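Local coordinates for protein 4-hydroxy-3-methylbut-2-enyl diphosphate reductase, apicoplast (Plasmodium falciparum, PDB 4N7B) that reduces 4-hydroxy-3-methylbut-2-enyl diphosphate to isopentenyl and dimethylallyl diphosphate with an iron-sulfur cluster, the terminal step of the MEP pathway of isoprenoid precursor synthesis, at residues A[262-267]-A[485-490]; A[439-444]-A[481-486]. All coordinates share one frame; numbering follows the deposited sequence.

Interaction 1: residues A[262-267]-A[485-490]; sequences DIVCKK and STPEQE
Residues 485-490, the turn into helix 488-499, rest against the first turn of helix 262-271 through apolar groups. Two close touches carry the contact. Val264 turns CG2 anti to its carbonyl carbon, and its side chain and that of Pro487 cross obliquely, CG2 of Val264 touching CG of Pro487 at 3.7 Å. The same CG2 lies 4.0 Å from the carbonyl O of Ser485. The buried Val264 also touches Ile238 of helix 232-247. Pro487 is the N-cap residue of helix 488-499, so its ring meets the valine just where that helix starts. The second touch is closer still: CD1 of Ile263 meets Glu490 tip to tip, 3.5 Å from Glu490 CG. Chi1 of the glutamate (-64°) sets CG anti to the carbonyl carbon, and the bend at chi2 (-57°) then brings CD and the carboxylate to this methyl, while OE1 is hydrogen-bonded to OG1 of Thr463.

Between the partly exposed Ile263 and Pro487 the fit is looser, CG2 of Ile263 staying 4.3 Å from CG of Pro487. With no hydrogen bond or salt bridge across it, the contact joins two regions of the enzyme by van der Waals packing alone, and the buried carboxylate of Glu490 finds its polar partner elsewhere.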
loop_
_atom_site.group_PDB
_atom_site.type_symbol
_atom_site.label_atom_id
_atom_site.label_comp_id
_atom_site.label_asym_id
_atom_site.label_seq_id
_atom_site.Cartn_x
_atom_site.Cartn_y
_atom_site.Cartn_z
ATOM N N ASP A 262 -11.631 4.565 -0.065
ATOM C CA ASP A 262 -13.077 4.480 -0.260
ATOM C C ASP A 262 -13.514 5.317 -1.461
ATOM O O ASP A 262 -14.422 4.948 -2.190
ATOM C CB ASP A 262 -13.817 4.903 1.016
ATOM C CG ASP A 262 -13.335 4.135 2.251
ATOM O OD1 ASP A 262 -13.535 2.899 2.285
ATOM O OD2 ASP A 262 -12.740 4.755 3.176
ATOM N N ILE A 263 -12.850 6.438 -1.688
ATOM C CA ILE A 263 -13.227 7.295 -2.811
ATOM C C ILE A 263 -13.029 6.590 -4.144
ATOM O O ILE A 263 -13.917 6.594 -4.976
ATOM C CB ILE A 263 -12.470 8.606 -2.780
ATOM C CG1 ILE A 263 -12.916 9.391 -1.544
ATOM C CG2 ILE A 263 -12.720 9.403 -4.063
ATOM C CD1 ILE A 263 -12.057 10.566 -1.242
ATOM N N VAL A 264 -11.869 5.972 -4.335
ATOM C CA VAL A 264 -11.611 5.176 -5.530
ATOM C C VAL A 264 -12.635 4.051 -5.694
ATOM O O VAL A 264 -13.190 3.844 -6.770
ATOM C CB VAL A 264 -10.224 4.540 -5.443
ATOM C CG1 VAL A 264 -10.075 3.387 -6.455
ATOM C CG2 VAL A 264 -9.146 5.594 -5.646
ATOM N N CYS A 265 -12.873 3.314 -4.617
ATOM C CA CYS A 265 -13.712 2.125 -4.667
ATOM C C CYS A 265 -15.164 2.469 -4.941
ATOM O O CYS A 265 -15.850 1.757 -5.676
ATOM C CB CYS A 265 -13.612 1.368 -3.349
ATOM S SG CYS A 265 -12.100 0.447 -3.181
ATOM N N LYS A 266 -15.646 3.547 -4.341
ATOM C CA LYS A 266 -17.026 3.951 -4.553
ATOM C C LYS A 266 -17.221 4.304 -6.029
ATOM O O LYS A 266 -18.262 4.001 -6.618
ATOM C CB LYS A 266 -17.378 5.139 -3.662
ATOM C CG LYS A 266 -18.757 5.711 -3.915
ATOM C CD LYS A 266 -18.899 7.088 -3.279
ATOM C CE LYS A 266 -20.239 7.749 -3.614
ATOM N NZ LYS A 266 -20.328 9.132 -3.054
ATOM N N LYS A 267 -16.213 4.930 -6.631
ATOM C CA LYS A 267 -16.320 5.343 -8.027
ATOM C C LYS A 267 -16.447 4.106 -8.917
ATOM O O LYS A 267 -17.217 4.095 -9.884
ATOM C CB LYS A 267 -15.113 6.183 -8.427
ATOM C CG LYS A 267 -15.143 6.696 -9.850
ATOM C CD LYS A 267 -13.838 7.410 -10.179
ATOM C CE LYS A 267 -13.665 7.642 -11.682
ATOM N NZ LYS A 267 -12.294 8.167 -12.011
ATOM N N SER A 485 -2.587 5.551 -2.239
ATOM C CA SER A 485 -3.895 5.120 -2.739
ATOM C C SER A 485 -4.815 6.324 -2.906
ATOM O O SER A 485 -5.975 6.173 -3.272
ATOM C CB SER A 485 -4.552 4.139 -1.756
ATOM O OG SER A 485 -4.290 4.549 -0.396
ATOM N N THR A 486 -4.303 7.520 -2.634
ATOM C CA THR A 486 -5.131 8.744 -2.612
ATOM C C THR A 486 -5.202 9.518 -3.960
ATOM O O THR A 486 -4.180 9.966 -4.486
ATOM C CB THR A 486 -4.617 9.714 -1.533
ATOM O OG1 THR A 486 -4.586 9.042 -0.268
ATOM C CG2 THR A 486 -5.530 10.910 -1.427
ATOM N N PRO A 487 -6.422 9.706 -4.500
ATOM C CA PRO A 487 -6.598 10.458 -5.751
ATOM C C PRO A 487 -6.137 11.898 -5.627
ATOM O O PRO A 487 -6.392 12.535 -4.609
ATOM C CB PRO A 487 -8.108 10.401 -5.999
ATOM C CG PRO A 487 -8.602 9.266 -5.155
ATOM C CD PRO A 487 -7.697 9.199 -3.969
ATOM N N GLU A 488 -5.472 12.397 -6.667
ATOM C CA GLU A 488 -4.837 13.719 -6.647
ATOM C C GLU A 488 -5.893 14.804 -6.425
ATOM O O GLU A 488 -5.630 15.778 -5.709
ATOM C CB GLU A 488 -4.040 13.972 -7.934
ATOM C CG GLU A 488 -3.370 15.363 -8.017
ATOM C CD GLU A 488 -2.441 15.667 -6.820
ATOM O OE1 GLU A 488 -2.137 16.856 -6.586
ATOM O OE2 GLU A 488 -2.014 14.733 -6.109
ATOM N N GLN A 489 -7.091 14.629 -6.992
ATOM C CA GLN A 489 -8.154 15.615 -6.776
ATOM C C GLN A 489 -8.432 15.864 -5.289
ATOM O O GLN A 489 -8.702 17.000 -4.877
ATOM C CB GLN A 489 -9.470 15.220 -7.455
ATOM C CG GLN A 489 -10.444 16.427 -7.606
ATOM C CD GLN A 489 -11.894 16.031 -7.956
ATOM O OE1 GLN A 489 -12.213 14.849 -8.126
ATOM N NE2 GLN A 489 -12.775 17.032 -8.060
ATOM N N GLU A 490 -8.379 14.828 -4.460
ATOM C CA GLU A 490 -8.688 15.066 -3.048
ATOM C C GLU A 490 -7.609 15.965 -2.446
ATOM O O GLU A 490 -7.903 16.846 -1.648
ATOM C CB GLU A 490 -8.847 13.769 -2.276
ATOM C CG GLU A 490 -10.020 12.954 -2.752
ATOM C CD GLU A 490 -11.351 13.710 -2.684
ATOM O OE1 GLU A 490 -11.502 14.639 -1.848
ATOM O OE2 GLU A 490 -12.256 13.367 -3.471
#

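Interaction 2: residues A[439-444]-A[481-486]; sequences SSSSNA and TSAAST. With SO4 (sulfate ion), chain C.
Asn443 holds CG in the crowded position between its backbone N and carbonyl carbon (chi1 79°), and chi2 near 87° turns the amide so that its two ends serve different partners. OD1 accepts the backbone N-H of Ala484 at 3.1 Å, in the carbonyl plane on a lone pair and almost straight (172°). ND2 donates to O4 of a bound sulfate at 3.0 Å. Both bonds together fix the rotation of the amide. Ser441 has OG anti to its backbone N, where it accepts from N of Ala444 at 3.2 Å and caps the helix.

This is the N-terminal end of helix 442-452 facing the type I turn Ala483-Thr486 that follows strand 477-482, with an anion held by backbone N-H groups of the first helical turn at the C-terminal ends of parallel strands. N of Ser442 donates to sulfate O3 at 2.8 Å and N of Asn443 to O4 at 2.9 Å; the sulfate is also hydrogen-bonded to ND1 of His260 and NE2 of His343. Ser441, Ser442, Asn443 and Ser485 are inferred by similarity to bind substrate diphosphate, so the sulfate is consistent with a phosphate position. Away from the anion, the methyls of Ala444 and Ala483 press together at 3.4 Å between their CB atoms, tighter than usual. Ala484, which gives its N-H to Asn443, also touches the iron-sulfur cluster.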
loop_
_atom_site.group_PDB
_atom_site.type_symbol
_atom_site.label_atom_id
_atom_site.label_comp_id
_atom_site.label_asym_id
_atom_site.label_seq_id
_atom_site.Cartn_x
_atom_site.Cartn_y
_atom_site.Cartn_z
ATOM N N SER A 439 -8.300 5.833 6.290
ATOM C CA SER A 439 -7.835 5.192 7.521
ATOM C C SER A 439 -7.649 3.697 7.318
ATOM O O SER A 439 -6.988 3.043 8.114
ATOM C CB SER A 439 -8.800 5.447 8.683
ATOM O OG SER A 439 -10.083 4.971 8.357
ATOM N N SER A 440 -8.212 3.153 6.243
ATOM C CA SER A 440 -8.024 1.733 5.951
ATOM C C SER A 440 -6.654 1.488 5.296
ATOM O O SER A 440 -6.265 0.348 5.092
ATOM C CB SER A 440 -9.135 1.231 5.026
ATOM O OG SER A 440 -9.062 1.878 3.754
ATOM N N SER A 441 -5.932 2.556 4.949
ATOM C CA SER A 441 -4.629 2.409 4.302
ATOM C C SER A 441 -3.441 2.459 5.263
ATOM O O SER A 441 -3.192 3.478 5.921
ATOM C CB SER A 441 -4.416 3.490 3.244
ATOM O OG SER A 441 -3.033 3.568 2.943
ATOM N N SER A 442 -2.666 1.381 5.300
ATOM C CA SER A 442 -1.538 1.309 6.216
ATOM C C SER A 442 -0.472 2.356 5.881
ATOM O O SER A 442 0.017 3.043 6.777
ATOM C CB SER A 442 -0.953 -0.115 6.241
ATOM O OG SER A 442 0.346 -0.131 6.813
ATOM N N ASN A 443 -0.109 2.509 4.611
ATOM C CA ASN A 443 0.968 3.441 4.287
ATOM C C ASN A 443 0.568 4.886 4.597
ATOM O O ASN A 443 1.420 5.708 4.936
ATOM C CB ASN A 443 1.455 3.295 2.826
ATOM C CG ASN A 443 0.541 3.977 1.831
ATOM O OD1 ASN A 443 0.682 5.166 1.557
ATOM N ND2 ASN A 443 -0.397 3.226 1.275
ATOM N N ALA A 444 -0.717 5.211 4.458
ATOM C CA ALA A 444 -1.212 6.527 4.877
ATOM C C ALA A 444 -0.957 6.695 6.372
ATOM O O ALA A 444 -0.378 7.692 6.817
ATOM C CB ALA A 444 -2.708 6.671 4.590
ATOM N N THR A 481 0.893 16.112 2.264
ATOM C CA THR A 481 1.180 14.991 1.385
ATOM C C THR A 481 -0.017 14.050 1.279
ATOM O O THR A 481 -1.086 14.347 1.796
ATOM C CB THR A 481 2.420 14.217 1.829
ATOM O OG1 THR A 481 2.742 13.254 0.816
ATOM C CG2 THR A 481 2.178 13.503 3.109
ATOM N N SER A 482 0.148 12.917 0.616
ATOM C CA SER A 482 -0.967 12.015 0.436
ATOM C C SER A 482 -0.454 10.609 0.233
ATOM O O SER A 482 0.663 10.408 -0.236
ATOM C CB SER A 482 -1.821 12.449 -0.762
ATOM O OG SER A 482 -1.033 12.445 -1.942
ATOM N N ALA A 483 -1.281 9.642 0.609
ATOM C CA ALA A 483 -0.908 8.240 0.566
ATOM C C ALA A 483 -0.899 7.700 -0.852
ATOM O O ALA A 483 -1.380 8.346 -1.784
ATOM C CB ALA A 483 -1.863 7.438 1.402
ATOM N N ALA A 484 -0.364 6.495 -0.998
ATOM C CA ALA A 484 -0.178 5.887 -2.303
ATOM C C ALA A 484 -1.484 5.486 -2.973
ATOM O O ALA A 484 -1.488 5.118 -4.145
ATOM C CB ALA A 484 0.750 4.665 -2.181
ATOM N N SER A 485 -2.587 5.551 -2.239
ATOM C CA SER A 485 -3.895 5.120 -2.739
ATOM C C SER A 485 -4.815 6.324 -2.906
ATOM O O SER A 485 -5.975 6.173 -3.272
ATOM C CB SER A 485 -4.552 4.139 -1.756
ATOM O OG SER A 485 -4.290 4.549 -0.396
ATOM N N THR A 486 -4.303 7.520 -2.634
ATOM C CA THR A 486 -5.131 8.744 -2.612
ATOM C C THR A 486 -5.202 9.518 -3.960
ATOM O O THR A 486 -4.180 9.966 -4.486
ATOM C CB THR A 486 -4.617 9.714 -1.533
ATOM O OG1 THR A 486 -4.586 9.042 -0.268
ATOM C CG2 THR A 486 -5.530 10.910 -1.427
HETATM S S SO4 C . -2.122 -0.281 2.174
HETATM O O1 SO4 C . -1.639 -1.533 1.609
HETATM O O2 SO4 C . -2.976 0.409 1.202
HETATM O O3 SO4 C . -2.892 -0.621 3.368
HETATM O O4 SO4 C . -1.028 0.624 2.571
#

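Overall arrangement
From the N terminus, helix 262-271 comes first; interaction 1 closes a loop of 217 intervening residues when the chain returns at 485-490. Interaction 2 opens later, at 439-444, and closes a much shorter loop of 36 residues at 481-486. Its loop nests within that of interaction 1, the closing segments overlapping at Ser485 and Thr486; the two centres lie about 10 Å apart. This shared turn between strand 477-482 and helix 488-499 thus faces two ways. Interaction 2 ties it to the start of helix 442-452, which follows the neighbouring strand 432-436 of the five-stranded sheet, whereas interaction 1 joins it to the helix following strand 252-255 of a four-stranded sheet.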